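Local coordinates for protein putative transcriptional regulator (PDB 3QI7) that is of unknown function but belongs to a family related to periplasmic binding proteins, and is probably a lipoprotein that binds a small ligand such as a sugar, at residues K14-T19 / V80-D85; Q89-S94 / P102-V107. All coordinates share one frame; numbering follows the deposited sequence.

Interaction 1 of 2, residues K14-T19 / V80-D85; sequences KVAVVT and VKLADD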
ATOM      1  N   LYS A  14      13.728 -10.479  18.786  1.00 32.77           N
ATOM      2  CA  LYS A  14      13.191  -9.187  18.320  1.00 31.14           C
ATOM      3  C   LYS A  14      13.017  -9.190  16.790  1.00 31.13           C
ATOM      4  O   LYS A  14      13.838  -9.767  16.047  1.00 33.46           O
ATOM      5  CB  LYS A  14      14.107  -8.031  18.738  1.00 32.81           C
ATOM      6  CG  LYS A  14      14.311  -7.861  20.249  1.00 37.64           C
ATOM      7  CD  LYS A  14      15.157  -6.615  20.523  1.00 39.20           C
ATOM      8  CE  LYS A  14      15.416  -6.393  22.022  1.00 44.28           C
ATOM      9  NZ  LYS A  14      16.743  -5.745  22.208  1.00 39.94           N
ATOM     10  N   VAL A  15      11.921  -8.599  16.343  1.00 28.66           N
ATOM     11  CA  VAL A  15      11.713  -8.270  14.941  1.00 29.21           C
ATOM     12  C   VAL A  15      11.893  -6.761  14.809  1.00 27.10           C
ATOM     13  O   VAL A  15      11.088  -5.984  15.314  1.00 26.36           O
ATOM     14  CB  VAL A  15      10.314  -8.689  14.460  1.00 28.79           C
ATOM     15  CG1 VAL A  15      10.122  -8.318  12.978  1.00 29.55           C
ATOM     16  CG2 VAL A  15      10.115 -10.218  14.649  1.00 30.34           C
ATOM     17  N   ALA A  16      12.971  -6.346  14.168  1.00 27.01           N
ATOM     18  CA  ALA A  16      13.219  -4.924  13.987  1.00 28.35           C
ATOM     19  C   ALA A  16      12.429  -4.456  12.771  1.00 27.25           C
ATOM     20  O   ALA A  16      12.431  -5.144  11.758  1.00 25.86           O
ATOM     21  CB  ALA A  16      14.728  -4.648  13.807  1.00 28.10           C
ATOM     22  N   VAL A  17      11.768  -3.301  12.888  1.00 25.18           N
ATOM     23  CA  VAL A  17      10.963  -2.747  11.828  1.00 25.64           C
ATOM     24  C   VAL A  17      11.365  -1.297  11.589  1.00 27.35           C
ATOM     25  O   VAL A  17      11.225  -0.451  12.473  1.00 26.16           O
ATOM     26  CB  VAL A  17       9.435  -2.828  12.143  1.00 24.55           C
ATOM     27  CG1 VAL A  17       8.649  -2.349  10.967  1.00 21.33           C
ATOM     28  CG2 VAL A  17       9.035  -4.277  12.497  1.00 18.77           C
ATOM     29  N   VAL A  18      11.850  -1.017  10.376  1.00 24.87           N
ATOM     30  CA  VAL A  18      12.340   0.301  10.007  1.00 23.04           C
ATOM     31  C   VAL A  18      11.285   1.057   9.205  1.00 23.33           C
ATOM     32  O   VAL A  18      10.795   0.566   8.165  1.00 20.96           O
ATOM     33  CB  VAL A  18      13.625   0.167   9.156  1.00 25.97           C
ATOM     34  CG1 VAL A  18      14.193   1.574   8.776  1.00 21.82           C
ATOM     35  CG2 VAL A  18      14.625  -0.685   9.885  1.00 23.70           C
ATOM     36  N   THR A  19      10.910   2.237   9.686  1.00 22.94           N
ATOM     37  CA  THR A  19       9.997   3.093   8.961  1.00 23.34           C
ATOM     38  C   THR A  19      10.533   4.520   8.919  1.00 25.16           C
ATOM     39  O   THR A  19      11.447   4.866   9.666  1.00 22.29           O
ATOM     40  CB  THR A  19       8.606   3.155   9.619  1.00 25.31           C
ATOM     41  OG1 THR A  19       8.655   4.001  10.761  1.00 23.76           O
ATOM     42  CG2 THR A  19       8.107   1.756  10.051  1.00 26.52           C
ATOM     43  N   VAL A  80      22.415  -0.844  10.263  1.00 37.32           N
ATOM     44  CA  VAL A  80      23.499  -1.822  10.348  1.00 39.07           C
ATOM     45  C   VAL A  80      23.849  -2.165  11.807  1.00 40.98           C
ATOM     46  O   VAL A  80      24.237  -3.301  12.111  1.00 37.69           O
ATOM     47  CB  VAL A  80      24.756  -1.343   9.579  1.00 41.27           C
ATOM     48  CG1 VAL A  80      25.942  -2.259   9.861  1.00 45.70           C
ATOM     49  CG2 VAL A  80      24.458  -1.265   8.086  1.00 38.97           C
ATOM     50  N   LYS A  81      23.688  -1.187  12.699  1.00 40.63           N
ATOM     51  CA  LYS A  81      23.849  -1.408  14.139  1.00 43.24           C
ATOM     52  C   LYS A  81      22.933  -2.487  14.724  1.00 40.92           C
ATOM     53  O   LYS A  81      23.256  -3.066  15.762  1.00 41.30           O
ATOM     54  CB  LYS A  81      23.614  -0.111  14.918  1.00 45.24           C
ATOM     55  CG  LYS A  81      24.657   1.022  14.697  1.00 52.90           C
ATOM     56  CD  LYS A  81      26.101   0.616  14.973  1.00 59.60           C
ATOM     57  CE  LYS A  81      26.982   1.841  15.192  1.00 62.12           C
ATOM     58  NZ  LYS A  81      27.147   2.169  16.643  1.00 65.65           N
ATOM     59  N   LEU A  82      21.806  -2.766  14.068  1.00 39.45           N
ATOM     60  CA  LEU A  82      20.860  -3.795  14.547  1.00 37.92           C
ATOM     61  C   LEU A  82      21.534  -5.163  14.615  1.00 39.52           C
ATOM     62  O   LEU A  82      21.144  -6.031  15.398  1.00 39.96           O
ATOM     63  CB  LEU A  82      19.609  -3.859  13.656  1.00 37.28           C
ATOM     64  CG  LEU A  82      18.744  -2.585  13.540  1.00 36.98           C
ATOM     65  CD1 LEU A  82      17.735  -2.689  12.413  1.00 34.27           C
ATOM     66  CD2 LEU A  82      18.048  -2.300  14.855  1.00 33.98           C
ATOM     67  N   ALA A  83      22.557  -5.332  13.789  1.00 39.23           N
ATOM     68  CA  ALA A  83      23.359  -6.538  13.765  1.00 43.25           C
ATOM     69  C   ALA A  83      24.077  -6.812  15.097  1.00 45.80           C
ATOM     70  O   ALA A  83      24.449  -7.954  15.370  1.00 45.97           O
ATOM     71  CB  ALA A  83      24.370  -6.439  12.650  1.00 42.01           C
ATOM     72  N   ASP A  84      24.279  -5.783  15.920  1.00 47.09           N
ATOM     73  CA  ASP A  84      25.010  -5.968  17.187  1.00 49.73           C
ATOM     74  C   ASP A  84      24.091  -6.563  18.258  1.00 48.80           C
ATOM     75  O   ASP A  84      24.566  -7.136  19.240  1.00 50.59           O
ATOM     76  CB  ASP A  84      25.633  -4.652  17.690  1.00 50.90           C
ATOM     77  CG  ASP A  84      26.610  -4.030  16.693  1.00 49.37           C
ATOM     78  OD1 ASP A  84      26.946  -4.670  15.676  1.00 57.86           O
ATOM     79  OD2 ASP A  84      27.042  -2.883  16.925  1.00 54.98           O
ATOM     80  N   ASP A  85      22.782  -6.428  18.059  1.00 46.15           N
ATOM     81  CA  ASP A  85      21.801  -6.904  19.019  1.00 45.15           C
ATOM     82  C   ASP A  85      21.556  -8.381  18.720  1.00 45.81           C
ATOM     83  O   ASP A  85      20.948  -8.732  17.699  1.00 45.43           O
ATOM     84  CB  ASP A  85      20.524  -6.061  18.904  1.00 43.52           C
ATOM     85  CG  ASP A  85      19.489  -6.369  19.977  1.00 43.69           C
ATOM     86  OD1 ASP A  85      19.394  -7.532  20.453  1.00 45.10           O
ATOM     87  OD2 ASP A  85      18.731  -5.426  20.326  1.00 44.84           O
TER

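Interaction 2 of 2, residues Q89-S94 / P102-V107; sequences QAIVVS and PALQKV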
ATOM      1  N   GLN A  89      16.384 -11.095  15.245  1.00 33.80           N
ATOM      2  CA  GLN A  89      16.367 -12.239  14.357  1.00 32.08           C
ATOM      3  C   GLN A  89      15.707 -11.967  12.995  1.00 30.22           C
ATOM      4  O   GLN A  89      15.791 -12.812  12.098  1.00 29.04           O
ATOM      5  CB  GLN A  89      15.687 -13.416  15.047  1.00 34.15           C
ATOM      6  CG  GLN A  89      16.376 -13.864  16.323  1.00 33.35           C
ATOM      7  CD  GLN A  89      17.751 -14.444  16.056  1.00 40.31           C
ATOM      8  OE1 GLN A  89      18.018 -14.914  14.955  1.00 41.72           O
ATOM      9  NE2 GLN A  89      18.635 -14.404  17.057  1.00 41.19           N
ATOM     10  N   ALA A  90      15.083 -10.794  12.827  1.00 29.01           N
ATOM     11  CA  ALA A  90      14.585 -10.399  11.521  1.00 28.22           C
ATOM     12  C   ALA A  90      14.552  -8.877  11.415  1.00 28.64           C
ATOM     13  O   ALA A  90      14.371  -8.172  12.424  1.00 27.94           O
ATOM     14  CB  ALA A  90      13.186 -11.006  11.266  1.00 26.60           C
ATOM     15  N   ILE A  91      14.770  -8.382  10.200  1.00 27.09           N
ATOM     16  CA  ILE A  91      14.626  -6.953   9.909  1.00 28.15           C
ATOM     17  C   ILE A  91      13.641  -6.732   8.757  1.00 26.62           C
ATOM     18  O   ILE A  91      13.840  -7.251   7.660  1.00 24.95           O
ATOM     19  CB  ILE A  91      15.981  -6.278   9.561  1.00 26.82           C
ATOM     20  CG1 ILE A  91      16.999  -6.481  10.688  1.00 31.22           C
ATOM     21  CG2 ILE A  91      15.776  -4.784   9.316  1.00 30.43           C
ATOM     22  CD1 ILE A  91      18.420  -6.048  10.320  1.00 27.81           C
ATOM     23  N   VAL A  92      12.592  -5.950   9.028  1.00 24.22           N
ATOM     24  CA  VAL A  92      11.620  -5.525   8.052  1.00 25.01           C
ATOM     25  C   VAL A  92      11.849  -4.033   7.782  1.00 24.18           C
ATOM     26  O   VAL A  92      11.919  -3.234   8.712  1.00 25.24           O
ATOM     27  CB  VAL A  92      10.154  -5.752   8.586  1.00 23.49           C
ATOM     28  CG1 VAL A  92       9.106  -5.201   7.612  1.00 22.44           C
ATOM     29  CG2 VAL A  92       9.904  -7.248   8.889  1.00 23.40           C
ATOM     30  N   VAL A  93      11.959  -3.663   6.513  1.00 23.34           N
ATOM     31  CA  VAL A  93      12.100  -2.269   6.110  1.00 24.20           C
ATOM     32  C   VAL A  93      10.881  -1.852   5.271  1.00 22.27           C
ATOM     33  O   VAL A  93      10.542  -2.519   4.302  1.00 23.55           O
ATOM     34  CB  VAL A  93      13.407  -2.068   5.305  1.00 26.03           C
ATOM     35  CG1 VAL A  93      13.500  -0.625   4.813  1.00 26.72           C
ATOM     36  CG2 VAL A  93      14.622  -2.444   6.132  1.00 26.68           C
ATOM     37  N   SER A  94      10.203  -0.774   5.656  1.00 19.33           N
ATOM     38  CA  SER A  94       9.065  -0.276   4.920  1.00 22.16           C
ATOM     39  C   SER A  94       9.229   1.207   4.496  1.00 24.34           C
ATOM     40  O   SER A  94       9.054   2.100   5.308  1.00 22.74           O
ATOM     41  CB  SER A  94       7.779  -0.449   5.764  1.00 25.44           C
ATOM     42  OG  SER A  94       6.600  -0.197   4.992  1.00 22.79           O
ATOM     43  N   PRO A 102      22.138  -1.143   0.596  1.00 37.11           N
ATOM     44  CA  PRO A 102      23.475  -1.481   1.124  1.00 38.04           C
ATOM     45  C   PRO A 102      23.461  -1.840   2.599  1.00 36.91           C
ATOM     46  O   PRO A 102      24.251  -2.695   3.028  1.00 35.33           O
ATOM     47  CB  PRO A 102      24.310  -0.209   0.870  1.00 38.79           C
ATOM     48  CG  PRO A 102      23.620   0.455  -0.306  1.00 39.80           C
ATOM     49  CD  PRO A 102      22.138   0.190  -0.043  1.00 36.29           C
ATOM     50  N   ALA A 103      22.551  -1.229   3.356  1.00 32.93           N
ATOM     51  CA  ALA A 103      22.432  -1.523   4.774  1.00 34.36           C
ATOM     52  C   ALA A 103      22.113  -3.003   5.011  1.00 34.96           C
ATOM     53  O   ALA A 103      22.693  -3.642   5.900  1.00 34.38           O
ATOM     54  CB  ALA A 103      21.356  -0.632   5.433  1.00 31.60           C
ATOM     55  N   LEU A 104      21.172  -3.538   4.232  1.00 35.15           N
ATOM     56  CA  LEU A 104      20.759  -4.915   4.416  1.00 32.66           C
ATOM     57  C   LEU A 104      21.816  -5.902   3.904  1.00 32.17           C
ATOM     58  O   LEU A 104      21.935  -7.009   4.433  1.00 32.54           O
ATOM     59  CB  LEU A 104      19.401  -5.159   3.766  1.00 31.92           C
ATOM     60  CG  LEU A 104      18.235  -4.377   4.405  1.00 30.57           C
ATOM     61  CD1 LEU A 104      16.944  -4.628   3.681  1.00 28.22           C
ATOM     62  CD2 LEU A 104      18.058  -4.690   5.866  1.00 27.91           C
ATOM     63  N   GLN A 105      22.581  -5.515   2.894  1.00 33.37           N
ATOM     64  CA  GLN A 105      23.705  -6.360   2.469  1.00 37.16           C
ATOM     65  C   GLN A 105      24.735  -6.469   3.587  1.00 40.08           C
ATOM     66  O   GLN A 105      25.275  -7.557   3.835  1.00 42.66           O
ATOM     67  CB  GLN A 105      24.373  -5.815   1.204  1.00 37.20           C
ATOM     68  CG  GLN A 105      23.573  -5.990  -0.072  1.00 40.80           C
ATOM     69  CD  GLN A 105      24.115  -5.133  -1.194  1.00 49.69           C
ATOM     70  OE1 GLN A 105      23.901  -3.922  -1.215  1.00 50.05           O
ATOM     71  NE2 GLN A 105      24.839  -5.754  -2.128  1.00 44.29           N
ATOM     72  N   LYS A 106      25.033  -5.347   4.246  1.00 40.14           N
ATOM     73  CA  LYS A 106      26.045  -5.345   5.306  1.00 41.51           C
ATOM     74  C   LYS A 106      25.572  -6.172   6.507  1.00 41.86           C
ATOM     75  O   LYS A 106      26.363  -6.909   7.103  1.00 42.21           O
ATOM     76  CB  LYS A 106      26.442  -3.916   5.713  1.00 42.66           C
ATOM     77  N   VAL A 107      24.282  -6.084   6.843  1.00 39.85           N
ATOM     78  CA  VAL A 107      23.743  -6.879   7.950  1.00 39.32           C
ATOM     79  C   VAL A 107      23.884  -8.375   7.691  1.00 41.61           C
ATOM     80  O   VAL A 107      24.252  -9.144   8.594  1.00 42.72           O
ATOM     81  CB  VAL A 107      22.261  -6.597   8.212  1.00 37.46           C
ATOM     82  CG1 VAL A 107      21.744  -7.562   9.292  1.00 31.20           C
ATOM     83  CG2 VAL A 107      22.070  -5.170   8.628  1.00 39.39           C
TER

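Interaction 1 of 2, residues K14-T19 / V80-D85
Lys14 and Asp85 form a salt bridge at one end of this contact, NZ lying 2.8 Å from OD2. NZ approaches OD2 on its syn lone pair, facing OD1, with the lysine chain roughly perpendicular to the aspartate. Lys14 stays extended as far as CE, and a modest bend at the last torsion (chi4 148°) turns NZ toward the carboxylate. Next to the ion pair, farther along the strand, the contact turns apolar. Leu82 brings its branched end over Ala16, CD1 standing 3.9 Å from the CB methyl and CD2 a little farther off, while Val18 CG2 grazes the same CD1 at 4.5 Å. Lys14, Ala16 and Val18 alternate along strand 13-19 and so face the same side of a mixed sheet, in which this strand runs parallel to both of its neighbours, in an alpha/beta domain of the periplasmic-binding-protein type; a 3-10 turn, 81-84, follows helix 72-80 on the way to strand 88-94, with Asp85 just beyond it. Three i to i+3 backbone bonds, ending with Asp85 N to Leu82 O, wind this turn and set the spacing between leucine and aspartate. Farther out, Asp85 OD1 accepts the backbone N-H of Glu87, leaving the carboxylate gripped through both oxygens. Arg111 NH1 bonds to the carbonyl oxygens of Ala83 and Asp85, and Leu82 also packs on Lys60 and Val62 of strand 57-63.

Interaction 2 of 2, residues Q89-S94 / P102-V107
Ile91 and Val93 of strand 88-94 meet Leu104 and Val107 of helix 101-110 in an interface made wholly of methyl groups. Its closest point is Ile91 CD1 to Val107 CG1, 3.8 Å, where the two side chains reach for each other tip to tip; CG2 of the same valine lies only slightly farther away, so the isoleucine end faces both branches. Ile91 sends CG1 anti to its carbonyl carbon (chi1 -56°), which carries CD1 to Val107 and leaves CG2 for Leu104, whose CD2 it passes at 4.1 Å as the two side chains run past each other, pointing opposite ways. Val93 meets Leu104 end on, CG2 being 4.0 Å from CD1. Leu104 is thus shared between two strand residues one sheet repeat apart, with Val107 one turn farther along the helix. The backbones themselves stand well apart: the segment axes approach to 11.1 Å and run antiparallel at 175°, as expected in a beta-alpha-beta unit, here strand 88-94, helix 101-110 and strand 115-118. While these four residues are buried, the far side of the helix is looser: Pro102 is exposed, Gln105 and Lys106 are partly so, and the lysine is not modelled beyond CB. Met121 touches both Val93 and Leu104, and Ile79 of helix 72-80 also packs on Leu104. No hydrogen bond crosses between the segments, so helix and strand are held here by dispersion and the burial of apolar surface.

How the interactions relate
From the N terminus, strand 13-19 is followed by helix 26-42, strand 57-63 and helix 72-80 before interaction 1 brings the chain back onto the first strand, closing a loop of 60 residues. Interaction 2 then opens and closes a short loop of seven residues within the next beta-alpha-beta unit. The two are in series, neither nested nor crossed, yet their centres lie about 7 Å apart. Strands 13-19 and 88-94 are parallel neighbours, joined by probable hydrogen bonds from Val18 N to Val92 O and Val92 N to Ala16 O. Leu82 CD1 packs 4.0 Å from Ile91 CD1, making the two apolar layers continuous on one face of the sheet.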